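Local coordinates for malonyl-CoA decarboxylase (Rhodopseudomonas palustris, PDB 4KSA), which probably catalyses the decarboxylation of malonyl-CoA to acetyl-CoA and carbon dioxide, at residues P309-A312 and K313-K316; L338-P341 and N342-D345; R352-P355 and I356-L360; Y414-L418 and G419-A423; A436-A439 and V440-L443. All coordinates share one frame; numbering follows the deposited sequence.

Contact 1 of 5, residues P309-A312 and K313-K316; sequences PGFA and KWLK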
# COMPACT_ATOMS: atom_id res chain seq x y z
N PRO A 309 2.67 0.67 -41.53
CA PRO A 309 3.86 -0.04 -42.00
C PRO A 309 3.40 -1.19 -42.88
O PRO A 309 2.40 -1.84 -42.60
CB PRO A 309 4.51 -0.51 -40.70
CG PRO A 309 3.32 -0.83 -39.85
CD PRO A 309 2.41 0.36 -40.11
N GLY A 310 4.09 -1.42 -43.98
CA GLY A 310 3.66 -2.52 -44.82
C GLY A 310 2.70 -2.13 -45.93
O GLY A 310 2.30 -2.99 -46.71
N PHE A 311 2.30 -0.85 -45.98
CA PHE A 311 1.42 -0.40 -47.07
C PHE A 311 2.32 -0.28 -48.29
O PHE A 311 1.97 -0.76 -49.36
CB PHE A 311 0.79 0.97 -46.78
CG PHE A 311 0.02 1.55 -47.95
CD1 PHE A 311 -1.08 0.89 -48.47
CD2 PHE A 311 0.42 2.75 -48.54
CE1 PHE A 311 -1.79 1.43 -49.57
CE2 PHE A 311 -0.28 3.29 -49.63
CZ PHE A 311 -1.38 2.63 -50.14
N ALA A 312 3.47 0.36 -48.10
CA ALA A 312 4.42 0.53 -49.19
C ALA A 312 4.79 -0.82 -49.80
O ALA A 312 4.76 -1.00 -51.03
CB ALA A 312 5.67 1.23 -48.69
N LYS A 313 5.14 -1.77 -48.94
CA LYS A 313 5.52 -3.10 -49.40
C LYS A 313 4.40 -3.72 -50.20
O LYS A 313 4.62 -4.31 -51.26
CB LYS A 313 5.87 -3.99 -48.20
CG LYS A 313 6.85 -3.38 -47.19
CD LYS A 313 7.53 -4.48 -46.35
CE LYS A 313 8.33 -3.92 -45.16
NZ LYS A 313 7.47 -3.61 -43.96
N TRP A 314 3.18 -3.58 -49.70
CA TRP A 314 2.02 -4.14 -50.37
C TRP A 314 1.79 -3.51 -51.73
O TRP A 314 1.54 -4.21 -52.70
CB TRP A 314 0.77 -3.93 -49.52
CG TRP A 314 -0.49 -4.40 -50.18
CD1 TRP A 314 -0.94 -5.68 -50.27
CD2 TRP A 314 -1.45 -3.59 -50.86
NE1 TRP A 314 -2.13 -5.72 -50.96
CE2 TRP A 314 -2.46 -4.45 -51.34
CE3 TRP A 314 -1.55 -2.21 -51.13
CZ2 TRP A 314 -3.58 -3.99 -52.05
CZ3 TRP A 314 -2.66 -1.75 -51.83
CH2 TRP A 314 -3.65 -2.64 -52.30
N LEU A 315 1.88 -2.18 -51.79
CA LEU A 315 1.68 -1.42 -53.04
C LEU A 315 2.67 -1.85 -54.10
O LEU A 315 2.32 -1.94 -55.28
CB LEU A 315 1.83 0.08 -52.78
CG LEU A 315 1.48 1.01 -53.96
CD1 LEU A 315 0.04 0.76 -54.38
CD2 LEU A 315 1.67 2.47 -53.55
N LYS A 316 3.90 -2.10 -53.67
CA LYS A 316 4.99 -2.56 -54.53
C LYS A 316 4.54 -3.85 -55.20
O LYS A 316 4.55 -3.98 -56.41
CB LYS A 316 6.23 -2.82 -53.68
CG LYS A 316 7.28 -3.73 -54.30
CD LYS A 316 8.05 -3.02 -55.41
CE LYS A 316 9.23 -3.88 -55.87
NZ LYS A 316 9.83 -3.41 -57.16

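Contact 2 of 5, residues L338-P341 and N342-D345; sequences LDTP and NWFD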
# COMPACT_ATOMS: atom_id res chain seq x y z
N LEU A 338 5.11 8.40 -57.39
CA LEU A 338 5.66 7.98 -56.11
C LEU A 338 7.14 7.64 -56.21
O LEU A 338 7.85 7.65 -55.21
CB LEU A 338 4.88 6.77 -55.59
CG LEU A 338 3.42 7.08 -55.24
CD1 LEU A 338 2.65 5.80 -54.99
CD2 LEU A 338 3.39 7.99 -54.02
N ASP A 339 7.60 7.35 -57.42
CA ASP A 339 9.00 6.99 -57.64
C ASP A 339 9.88 8.19 -57.98
O ASP A 339 10.62 8.17 -58.97
CB ASP A 339 9.09 5.96 -58.77
CG ASP A 339 8.29 4.70 -58.49
OD1 ASP A 339 8.51 4.08 -57.43
OD2 ASP A 339 7.44 4.33 -59.33
N THR A 340 9.82 9.24 -57.16
CA THR A 340 10.62 10.43 -57.39
C THR A 340 11.08 11.02 -56.06
O THR A 340 10.43 10.82 -55.03
CB THR A 340 9.83 11.51 -58.15
OG1 THR A 340 8.61 11.79 -57.45
CG2 THR A 340 9.52 11.05 -59.58
N PRO A 341 12.19 11.77 -56.07
CA PRO A 341 12.79 12.41 -54.90
C PRO A 341 11.82 12.92 -53.84
O PRO A 341 11.69 12.31 -52.78
CB PRO A 341 13.61 13.54 -55.51
CG PRO A 341 14.10 12.93 -56.77
CD PRO A 341 12.86 12.24 -57.30
N ASN A 342 11.16 14.03 -54.12
CA ASN A 342 10.24 14.60 -53.15
C ASN A 342 8.91 14.98 -53.76
O ASN A 342 8.45 16.10 -53.58
CB ASN A 342 10.85 15.84 -52.51
CG ASN A 342 12.31 15.66 -52.14
OD1 ASN A 342 13.16 15.43 -53.01
ND2 ASN A 342 12.60 15.75 -50.85
N TRP A 343 8.28 14.05 -54.48
CA TRP A 343 6.99 14.35 -55.10
C TRP A 343 6.07 15.12 -54.15
O TRP A 343 5.30 15.98 -54.59
CB TRP A 343 6.30 13.07 -55.57
CG TRP A 343 5.98 12.10 -54.48
CD1 TRP A 343 6.71 11.02 -54.09
CD2 TRP A 343 4.83 12.13 -53.63
NE1 TRP A 343 6.09 10.37 -53.06
CE2 TRP A 343 4.93 11.03 -52.75
CE3 TRP A 343 3.72 12.98 -53.53
CZ2 TRP A 343 3.96 10.76 -51.78
CZ3 TRP A 343 2.76 12.71 -52.56
CH2 TRP A 343 2.89 11.60 -51.71
N PHE A 344 6.14 14.81 -52.86
CA PHE A 344 5.30 15.48 -51.88
C PHE A 344 5.56 16.99 -51.81
O PHE A 344 4.73 17.75 -51.30
CB PHE A 344 5.47 14.85 -50.48
CG PHE A 344 6.89 14.82 -49.97
CD1 PHE A 344 7.75 13.78 -50.33
CD2 PHE A 344 7.37 15.82 -49.13
CE1 PHE A 344 9.07 13.74 -49.86
CE2 PHE A 344 8.69 15.79 -48.66
CZ PHE A 344 9.54 14.75 -49.02
N ASP A 345 6.70 17.43 -52.34
CA ASP A 345 7.02 18.85 -52.34
C ASP A 345 6.40 19.60 -53.53
O ASP A 345 6.79 20.72 -53.84
CB ASP A 345 8.54 19.05 -52.31
CG ASP A 345 9.15 18.66 -50.97
OD1 ASP A 345 8.43 18.76 -49.95
OD2 ASP A 345 10.34 18.29 -50.94

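Contact 3 of 5, residues R352-P355 and I356-L360; sequences RLKP and IVLQL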
# COMPACT_ATOMS: atom_id res chain seq x y z
N ARG A 352 -2.77 15.09 -57.06
CA ARG A 352 -3.01 14.20 -58.17
C ARG A 352 -2.99 12.76 -57.66
O ARG A 352 -3.81 11.92 -58.06
CB ARG A 352 -1.92 14.39 -59.22
CG ARG A 352 -2.39 14.19 -60.65
CD ARG A 352 -2.79 15.52 -61.28
NE ARG A 352 -1.71 16.52 -61.24
CZ ARG A 352 -0.43 16.28 -61.57
NH1 ARG A 352 -0.04 15.07 -61.95
NH2 ARG A 352 0.45 17.27 -61.52
N LEU A 353 -2.05 12.49 -56.76
CA LEU A 353 -1.86 11.17 -56.15
C LEU A 353 -2.90 10.81 -55.11
O LEU A 353 -3.44 9.69 -55.11
CB LEU A 353 -0.48 11.09 -55.50
CG LEU A 353 0.71 10.68 -56.36
CD1 LEU A 353 1.99 10.93 -55.59
CD2 LEU A 353 0.57 9.21 -56.75
N LYS A 354 -3.18 11.75 -54.21
CA LYS A 354 -4.13 11.56 -53.11
C LYS A 354 -5.36 10.71 -53.43
O LYS A 354 -5.70 9.81 -52.67
CB LYS A 354 -4.57 12.91 -52.54
CG LYS A 354 -5.63 12.78 -51.46
CD LYS A 354 -6.15 14.11 -50.95
CE LYS A 354 -5.36 14.62 -49.76
NZ LYS A 354 -6.08 15.73 -49.06
N PRO A 355 -6.04 10.97 -54.55
CA PRO A 355 -7.22 10.15 -54.85
C PRO A 355 -6.89 8.70 -55.17
O PRO A 355 -7.55 7.79 -54.67
CB PRO A 355 -7.84 10.87 -56.04
CG PRO A 355 -6.63 11.43 -56.74
CD PRO A 355 -5.84 12.00 -55.59
N ILE A 356 -5.88 8.46 -56.00
CA ILE A 356 -5.54 7.09 -56.34
C ILE A 356 -4.99 6.32 -55.13
O ILE A 356 -5.39 5.19 -54.88
CB ILE A 356 -4.52 7.01 -57.54
CG1 ILE A 356 -4.13 5.55 -57.80
CG2 ILE A 356 -3.27 7.83 -57.24
CD1 ILE A 356 -5.31 4.57 -57.92
N VAL A 357 -4.08 6.94 -54.37
CA VAL A 357 -3.51 6.26 -53.21
C VAL A 357 -4.56 5.94 -52.16
O VAL A 357 -4.75 4.77 -51.81
CB VAL A 357 -2.37 7.09 -52.58
CG1 VAL A 357 -2.04 6.57 -51.22
CG2 VAL A 357 -1.15 7.00 -53.45
N LEU A 358 -5.25 6.95 -51.65
CA LEU A 358 -6.27 6.72 -50.64
C LEU A 358 -7.22 5.60 -51.02
O LEU A 358 -7.70 4.86 -50.18
CB LEU A 358 -7.08 7.99 -50.40
CG LEU A 358 -6.31 9.15 -49.78
CD1 LEU A 358 -7.22 10.33 -49.57
CD2 LEU A 358 -5.70 8.71 -48.47
N GLN A 359 -7.50 5.48 -52.31
CA GLN A 359 -8.40 4.44 -52.76
C GLN A 359 -7.73 3.07 -52.74
O GLN A 359 -8.39 2.05 -52.53
CB GLN A 359 -8.91 4.75 -54.16
CG GLN A 359 -10.01 3.82 -54.62
CD GLN A 359 -10.22 3.89 -56.11
OE1 GLN A 359 -10.59 4.95 -56.64
NE2 GLN A 359 -9.97 2.77 -56.80
N LEU A 360 -6.43 3.03 -52.97
CA LEU A 360 -5.70 1.78 -52.94
C LEU A 360 -5.57 1.37 -51.47
O LEU A 360 -5.72 0.20 -51.11
CB LEU A 360 -4.31 1.95 -53.55
CG LEU A 360 -4.29 2.01 -55.08
CD1 LEU A 360 -2.88 2.34 -55.56
CD2 LEU A 360 -4.75 0.66 -55.62

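Contact 4 of 5, residues Y414-L418 and G419-A423; sequences YLYAL and GDIEA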
# COMPACT_ATOMS: atom_id res chain seq x y z
N TYR A 414 -7.65 5.71 -35.93
CA TYR A 414 -8.58 4.63 -35.63
C TYR A 414 -9.43 5.33 -34.58
O TYR A 414 -8.92 6.18 -33.84
CB TYR A 414 -7.85 3.40 -35.08
CG TYR A 414 -7.07 2.63 -36.13
CD1 TYR A 414 -7.66 1.60 -36.87
CD2 TYR A 414 -5.72 2.92 -36.38
CE1 TYR A 414 -6.94 0.87 -37.83
CE2 TYR A 414 -4.98 2.20 -37.34
CZ TYR A 414 -5.60 1.18 -38.06
OH TYR A 414 -4.88 0.47 -38.99
N LEU A 415 -10.71 5.03 -34.54
CA LEU A 415 -11.60 5.70 -33.60
C LEU A 415 -12.05 4.75 -32.51
O LEU A 415 -12.65 3.70 -32.77
CB LEU A 415 -12.81 6.26 -34.38
CG LEU A 415 -13.82 7.24 -33.76
CD1 LEU A 415 -14.74 6.49 -32.81
CD2 LEU A 415 -13.09 8.37 -33.07
N TYR A 416 -11.72 5.11 -31.27
CA TYR A 416 -12.10 4.30 -30.13
C TYR A 416 -13.31 4.93 -29.47
O TYR A 416 -13.25 6.07 -29.00
CB TYR A 416 -10.96 4.19 -29.10
CG TYR A 416 -9.87 3.19 -29.47
CD1 TYR A 416 -8.72 3.60 -30.13
CD2 TYR A 416 -10.01 1.83 -29.18
CE1 TYR A 416 -7.72 2.68 -30.50
CE2 TYR A 416 -9.02 0.90 -29.55
CZ TYR A 416 -7.88 1.34 -30.21
OH TYR A 416 -6.92 0.45 -30.61
N ALA A 417 -14.40 4.19 -29.48
CA ALA A 417 -15.65 4.65 -28.88
C ALA A 417 -15.95 3.69 -27.76
O ALA A 417 -16.33 2.53 -27.99
CB ALA A 417 -16.77 4.62 -29.91
N LEU A 418 -15.77 4.18 -26.54
CA LEU A 418 -15.98 3.40 -25.33
C LEU A 418 -17.41 2.88 -25.18
O LEU A 418 -17.92 2.79 -24.06
CB LEU A 418 -15.58 4.25 -24.13
CG LEU A 418 -15.55 3.63 -22.74
CD1 LEU A 418 -14.91 2.26 -22.77
CD2 LEU A 418 -14.78 4.58 -21.82
N GLY A 419 -18.04 2.55 -26.30
CA GLY A 419 -19.40 2.03 -26.30
C GLY A 419 -19.55 0.91 -27.32
O GLY A 419 -20.49 0.11 -27.26
N ASP A 420 -18.62 0.85 -28.26
CA ASP A 420 -18.65 -0.18 -29.28
C ASP A 420 -17.36 -1.00 -29.38
O ASP A 420 -17.24 -1.85 -30.26
CB ASP A 420 -19.00 0.42 -30.65
CG ASP A 420 -18.69 1.90 -30.72
OD1 ASP A 420 -19.39 2.70 -30.05
OD2 ASP A 420 -17.75 2.28 -31.45
N ILE A 421 -16.42 -0.75 -28.47
CA ILE A 421 -15.16 -1.49 -28.46
C ILE A 421 -15.46 -2.98 -28.51
O ILE A 421 -14.97 -3.70 -29.38
CB ILE A 421 -14.34 -1.23 -27.19
CG1 ILE A 421 -13.77 0.19 -27.19
CG2 ILE A 421 -13.21 -2.25 -27.08
CD1 ILE A 421 -12.77 0.43 -28.27
N GLU A 422 -16.29 -3.45 -27.59
CA GLU A 422 -16.62 -4.87 -27.55
C GLU A 422 -17.35 -5.31 -28.81
O GLU A 422 -17.06 -6.37 -29.36
CB GLU A 422 -17.46 -5.19 -26.32
CG GLU A 422 -16.63 -5.16 -25.04
CD GLU A 422 -17.41 -5.61 -23.82
OE1 GLU A 422 -18.12 -6.64 -23.92
OE2 GLU A 422 -17.31 -4.94 -22.77
N ALA A 423 -18.30 -4.48 -29.25
CA ALA A 423 -19.07 -4.79 -30.45
C ALA A 423 -18.14 -5.05 -31.65
O ALA A 423 -18.19 -6.11 -32.30
CB ALA A 423 -20.03 -3.64 -30.76

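Contact 5 of 5, residues A436-A439 and V440-L443; sequences AASA and VRKL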
# COMPACT_ATOMS: atom_id res chain seq x y z
N ALA A 436 -15.06 -0.19 -40.22
CA ALA A 436 -14.59 0.98 -40.94
C ALA A 436 -15.72 1.97 -41.08
O ALA A 436 -16.89 1.60 -40.99
CB ALA A 436 -14.09 0.57 -42.31
N ALA A 437 -15.38 3.24 -41.28
CA ALA A 437 -16.36 4.30 -41.45
C ALA A 437 -16.72 4.37 -42.94
O ALA A 437 -15.90 4.01 -43.79
CB ALA A 437 -15.76 5.63 -41.01
N SER A 438 -17.93 4.82 -43.26
CA SER A 438 -18.36 4.94 -44.66
C SER A 438 -17.36 5.75 -45.47
O SER A 438 -16.94 5.34 -46.55
CB SER A 438 -19.73 5.60 -44.75
OG SER A 438 -20.73 4.82 -44.11
N ALA A 439 -16.96 6.89 -44.93
CA ALA A 439 -16.00 7.76 -45.59
C ALA A 439 -14.81 6.99 -46.18
O ALA A 439 -14.13 7.49 -47.08
CB ALA A 439 -15.50 8.81 -44.61
N VAL A 440 -14.56 5.78 -45.70
CA VAL A 440 -13.43 5.00 -46.20
C VAL A 440 -13.89 3.71 -46.87
O VAL A 440 -13.27 3.23 -47.82
CB VAL A 440 -12.44 4.65 -45.03
CG1 VAL A 440 -13.08 3.73 -44.03
CG2 VAL A 440 -11.18 4.02 -45.58
N ARG A 441 -14.99 3.16 -46.37
CA ARG A 441 -15.57 1.93 -46.89
C ARG A 441 -16.21 2.19 -48.25
O ARG A 441 -16.28 1.30 -49.09
CB ARG A 441 -16.60 1.39 -45.89
CG ARG A 441 -16.83 -0.11 -45.94
CD ARG A 441 -17.32 -0.60 -44.57
NE ARG A 441 -18.45 0.19 -44.09
CZ ARG A 441 -18.96 0.11 -42.86
NH1 ARG A 441 -18.43 -0.72 -41.96
NH2 ARG A 441 -20.00 0.87 -42.52
N LYS A 442 -16.69 3.42 -48.46
CA LYS A 442 -17.30 3.76 -49.74
C LYS A 442 -16.25 4.39 -50.64
O LYS A 442 -16.57 5.17 -51.54
CB LYS A 442 -18.51 4.70 -49.55
CG LYS A 442 -18.21 6.14 -49.14
CD LYS A 442 -19.52 6.86 -48.78
CE LYS A 442 -19.28 8.27 -48.22
NZ LYS A 442 -20.49 8.86 -47.55
N LEU A 443 -15.00 4.04 -50.41
CA LEU A 443 -13.89 4.57 -51.18
C LEU A 443 -13.17 3.42 -51.86
O LEU A 443 -12.14 3.61 -52.51
CB LEU A 443 -12.93 5.32 -50.25
CG LEU A 443 -11.72 6.03 -50.85
CD1 LEU A 443 -12.19 7.05 -51.88
CD2 LEU A 443 -10.93 6.71 -49.74

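Contact 1 of 5, residues P309-A312 and K313-K316
The F311 phenyl ring and the W314 indole meet obliquely, so neither presents a clean face or edge to the other. CE1 of F311 lies 4.0 Å from CE3 of W314, at the benzo side of the indole, and CZ3 of W314 is equally near. L315 approaches the same phenyl ring obliquely on its CE2 side, with CE2 of F311 4.5 Å from CD2 of L315. In both aromatic residues CG stands anti to the backbone N (chi1 172° in F311 and 176° in W314). With equal first torsions, side chains three residues apart leave the helix on neighbouring bearings and can touch. Beneath them the first helical turn is closed by backbone bonds. N of W314 donates to O of G310 at 3.2 Å from well above the carbonyl plane. L315 N reaches F311 O more squarely, at 2.8 Å, and K316 N reaches A312 O at 3.0 Å. G310 is the N-cap, and its positive phi (92°) would press a CB against the carbonyl oxygen of P309. On the exposed flank, K316 uses its ammonium for a salt bridge to D320, one helical turn further on. The aromatic flank of helix 311-320 turns toward helix 347-367: both rings meet Y364, F311 also packs on V357 and A361, and L315 on L360, while S407 of helix 401-407 adjoins F311.

Contact 2 of 5, residues L338-P341 and N342-D345
L338 and W343 fold against each other within the irregular connection between helices 329-335 and 347-367, a link that includes an inverse gamma turn centred on D339 and a short 3-10 segment at W343 and F344. The indole is the central flat group. CD2 of L338 sits 3.3 Å above one indole face, offset toward the rim, and comes within 3.6 Å of CZ2 of W343. On the opposite face the neighbouring F344 contributes its CB, 3.9 Å above the plane and likewise near the rim. Thus the indole is sandwiched by aliphatic carbons, while O of T340 lies at its edge, close to the ring plane. The L338 and W343 side chains run alongside each other in the same direction. W343 chi1 (62°) sets CG between the backbone N and the carbonyl carbon, which places the indole beside L338. L353 of helix 347-367 and M404 of helix 401-407 also pack against W343. With the indole cut back to an alanine here, a gap would probably open between L338, F344 and L353, and the L338 side chain would be able to turn. No hydrogen bond joins 338-341 to 342-345, so the geometric evidence here is of packing. T340 crosses W343 at about a right angle; its OG1 is hydrogen-bonded to O of A337 and lies 3.2 Å from CB of W343.

Contact 3 of 5, residues R352-P355 and I356-L360
Two and a half turns of helix 347-367, kinked at P355, bring K354 against L358 and L353 against I356 and V357. K354 and L358 are four residues apart and run side by side in the same direction, with CG of K354 3.5 Å from CD1 of L358. The aliphatic part of the lysine thus lies along a leucine branch. CG of K354 is anti to the backbone N (chi1 176°), which leads the chain over that methyl before it bends at chi3. On the buried flank, CD2 of L353 stands 4.1 Å from CG2 of I356, the side chains crossing obliquely, and 4.3 Å from CG2 of V357. The proline explains the kink: its ring nitrogen has no hydrogen to give to the preceding turn, whereas its carbonyl still takes part in the helix. P355 O accepts from N of Q359 at 3.3 Å, the donor lying above the carbonyl plane. K354 O accepts from N of L358 at 3.1 Å, the donor tilted 31° from that plane. Within the C-terminal domain the helix packs against helices 329-335 and 311-320 and the loop between helices 329-335 and 347-367: L353 packs on L338 and W343 of that loop, I356 on A331 and L335 of helix 329-335, and V357 on F311. A glycine in place of L358 would probably leave the K354 methylenes without the leucine branch they lie along. CB of Q359 lies 3.4 Å from O of P355, with the chain extended beyond CG.

Contact 4 of 5, residues Y414-L418 and G419-A423
Negative first torsions in both Y416 (chi1 -79°) and I421 (chi1 -71°) place CG and CG1 respectively anti to their own carbonyl carbons, and a further bend in I421 (chi2 -65°) carries CD1 to the tyrosine ring. That methyl arrives at the ring's edge, in its plane, with CD2 of Y416 its nearest ring atom and CE2 4.0 Å away from CD1 of I421. The two side chains cross obliquely, so the isoleucine abuts the ring at its rim. At the far end of the ring the hydroxyl of Y416 is hydrogen-bonded to ND1 of H383, fixing the tyrosine from that side as well. Between these residues the chain turns around the carbonyl of A417. N of D420 donates to O of A417 at 2.9 Å in a nearly straight bond, although the donor stands above the carbonyl plane. N of I421 adds a weak bond to the same oxygen at 3.3 Å; the very short approach of G419 N is doubtful because that atom is crowded in the model. The carboxylate of D420 bends back over the methyl of A417, with OD1 3.3 Å from CB of A417. D420 occupies the N-cap position, but its side chain makes no capping bond. Y416 also packs on I285 and L418 on K286, E290 and K293, all of helix 284-295. The A417-to-D420 bond defines a beta turn, which here forms a tight strand-to-helix connection from strand 411-416 of the mixed sheet into helix 421-431.

Contact 5 of 5, residues A436-A439 and V440-L443
V440, S438 and R441 have the most surface buried in and around the short helix 438-441, each by a different kind of contact. V440 is the apolar one: its CG1 lies 3.7 Å from CB of A436 and, more loosely, 4.5 Å from CB of A437. A first torsion of 66° sets that methyl between the backbone N and the carbonyl carbon, facing back along the chain toward the two alanines. R441 bends at chi3 and brings its guanidinium across the backbone of A436. O of A436 lies over one face of the group, 2.9 Å above its plane and offset toward the rim. The angle at NH1 is too poor for a hydrogen bond, so the oxygen meets the guanidinium over its face in a close polar approach. CD of R441 also lies 4.1 Å from CB of A436. S438 contributes mainly through its carbonyl, whose oxygen accepts N of K442 at 2.7 Å. That bond lies in the carbonyl plane and is nearly straight, 166° at the hydrogen. CG of K442 also comes close to O of S438, so the lysine stem covers the same carbonyl. Helix 438-441 lies between strand 389-394 and helix 347-367: A437 bonds to L390 through the backbone, A436 packs on L390 and V440 on L393, while A436 and R441 both touch L366 of the helix.

Contacts 1, 2 and 3 form one cluster in the C-terminal domain, with centres 14 to 16 Å apart and side chains that touch pairwise; L315 of contact 1, for instance, meets L338 of contact 2. All five contacts are only partly buried, each pairing a buried flank with exposed residues. Contacts 1 and 3 are helical, with regular backbone bonds under apolar side chains; contact 2, mostly loop, has no hydrogen bond between its two segments and meets across them by packing. Contacts 4 and 5 lie nearer the sheet, where carbonyl groups organise tight turns. Contact 5 joins the cluster through L443 and Q359, whereas contact 4 touches none of the others.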